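Local coordinates for protein acyl-CoA dehydrogenase (Slackia heliotrinireducens, PDB 4RM7) that belongs to the acyl-CoA dehydrogenase family, whose chain joins helical N- and C-terminal domains through a beta-rich middle domain and here assembles as a tetramer, at residues Q339-R344 with Q348-S353. Numbering follows the deposited sequence.
Sequences QILGGR and QENRVS
N350 OD1 receives the amide of V352 at the N-cap of helix 351-362, while L341 CD1 packs against the same oxygen at 3.5 Å. The two segments frame the short loop between consecutive helices of the C-terminal helical domain of the acyl-CoA dehydrogenase fold, where helix 316-341 ends and the next helix starts. The capping bond from V352 N to N350 OD1 spans 3.3 Å; it is nearly straight at the hydrogen (160°) and meets a lone pair in the carbonyl plane. Asparagine suits this place because its short side chain can bend back to an amide in the first turn, which has no helical carbonyl to bind.

The side chains of L341 and N350 cross at a slant, with CD1 nearer to OD1 than to CG or ND2, and L341 reaches V352 tip to tip, CD1 lying 3.7 Å from V352 CG2. With chi2 at -175° the leucine is extended, its CD1 branch carried into the angle between cap and valine. Leucine and valine fit this buried seam, which W267 of helix 234-270 borders beside L341. G342 then leaves the helix with positive phi (82°), a conformation easily adopted without a side chain. R351 points away from L341 at its CB, and its NE forms a salt bridge with D263 OD2, tying helix 351-362 to helix 234-270. In the first turn of helix 351-362, S353 OG lies 2.7 Å from N350 O, with I347 O as a second acceptor within reach.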
# COMPACT_ATOMS: atom_id res chain seq x y z
N GLN A 339 2.00 -16.83 1.16
CA GLN A 339 1.59 -16.62 2.54
C GLN A 339 0.46 -17.57 2.91
O GLN A 339 0.44 -18.11 4.01
CB GLN A 339 1.17 -15.16 2.78
CG GLN A 339 1.18 -14.78 4.25
CD GLN A 339 2.59 -14.73 4.83
OE1 GLN A 339 3.57 -14.69 4.08
NE2 GLN A 339 2.70 -14.71 6.17
N ILE A 340 -0.44 -17.81 1.97
CA ILE A 340 -1.52 -18.75 2.17
C ILE A 340 -1.03 -20.20 2.30
O ILE A 340 -1.56 -20.94 3.13
CB ILE A 340 -2.57 -18.67 1.04
CG1 ILE A 340 -3.36 -17.36 1.15
CG2 ILE A 340 -3.55 -19.78 1.14
CD1 ILE A 340 -4.10 -17.01 -0.13
N LEU A 341 -0.03 -20.60 1.52
CA LEU A 341 0.48 -21.98 1.62
C LEU A 341 1.29 -22.20 2.89
O LEU A 341 1.57 -23.33 3.26
CB LEU A 341 1.34 -22.36 0.42
CG LEU A 341 0.80 -22.24 -1.00
CD1 LEU A 341 1.82 -22.79 -1.96
CD2 LEU A 341 -0.45 -22.99 -1.18
N GLY A 342 1.67 -21.11 3.55
CA GLY A 342 2.33 -21.17 4.85
C GLY A 342 3.81 -21.45 4.71
O GLY A 342 4.39 -21.20 3.66
N GLY A 343 4.41 -21.99 5.78
CA GLY A 343 5.84 -22.25 5.84
C GLY A 343 6.40 -23.04 4.68
O GLY A 343 7.38 -22.63 4.07
N ARG A 344 5.80 -24.19 4.39
CA ARG A 344 6.14 -24.91 3.17
C ARG A 344 5.68 -24.06 2.00
O ARG A 344 4.67 -23.39 2.10
CB ARG A 344 5.49 -26.29 3.13
CG ARG A 344 4.08 -26.36 3.67
CD ARG A 344 3.75 -27.79 4.03
NE ARG A 344 2.43 -27.91 4.64
CZ ARG A 344 2.18 -27.73 5.94
NH1 ARG A 344 3.17 -27.40 6.76
NH2 ARG A 344 0.95 -27.87 6.41
N GLN A 348 12.02 -24.52 -1.92
CA GLN A 348 12.40 -24.40 -3.33
C GLN A 348 11.57 -25.32 -4.22
O GLN A 348 11.33 -25.02 -5.39
CB GLN A 348 13.89 -24.69 -3.49
CG GLN A 348 14.58 -23.82 -4.51
CD GLN A 348 16.09 -23.84 -4.36
OE1 GLN A 348 16.67 -24.84 -3.96
NE2 GLN A 348 16.72 -22.71 -4.66
N GLU A 349 11.14 -26.43 -3.64
CA GLU A 349 10.33 -27.43 -4.33
C GLU A 349 9.02 -26.83 -4.84
O GLU A 349 8.62 -27.07 -5.98
CB GLU A 349 10.06 -28.61 -3.40
CG GLU A 349 11.31 -29.09 -2.65
CD GLU A 349 11.02 -30.15 -1.58
OE1 GLU A 349 9.94 -30.78 -1.62
OE2 GLU A 349 11.89 -30.34 -0.69
N ASN A 350 8.37 -26.04 -4.00
CA ASN A 350 7.09 -25.41 -4.35
C ASN A 350 7.18 -24.39 -5.49
O ASN A 350 8.01 -23.48 -5.48
CB ASN A 350 6.50 -24.71 -3.14
CG ASN A 350 5.02 -24.80 -3.13
OD1 ASN A 350 4.34 -24.12 -3.91
ND2 ASN A 350 4.48 -25.67 -2.26
N ARG A 351 6.31 -24.54 -6.48
CA ARG A 351 6.43 -23.70 -7.65
C ARG A 351 6.03 -22.26 -7.35
O ARG A 351 6.49 -21.35 -8.02
CB ARG A 351 5.63 -24.25 -8.83
CG ARG A 351 4.14 -24.14 -8.73
CD ARG A 351 3.51 -24.75 -9.98
NE ARG A 351 2.08 -24.44 -10.06
CZ ARG A 351 1.34 -24.63 -11.14
NH1 ARG A 351 1.87 -25.10 -12.26
NH2 ARG A 351 0.05 -24.33 -11.11
N VAL A 352 5.22 -22.05 -6.31
CA VAL A 352 4.81 -20.69 -5.97
C VAL A 352 6.01 -19.78 -5.63
O VAL A 352 6.05 -18.61 -6.00
CB VAL A 352 3.78 -20.68 -4.80
CG1 VAL A 352 3.54 -19.30 -4.34
CG2 VAL A 352 2.45 -21.20 -5.28
N SER A 353 7.02 -20.33 -4.97
CA SER A 353 8.23 -19.57 -4.67
C SER A 353 9.08 -19.27 -5.92
O SER A 353 9.77 -18.25 -5.96
CB SER A 353 9.07 -20.30 -3.61
OG SER A 353 9.40 -21.62 -4.03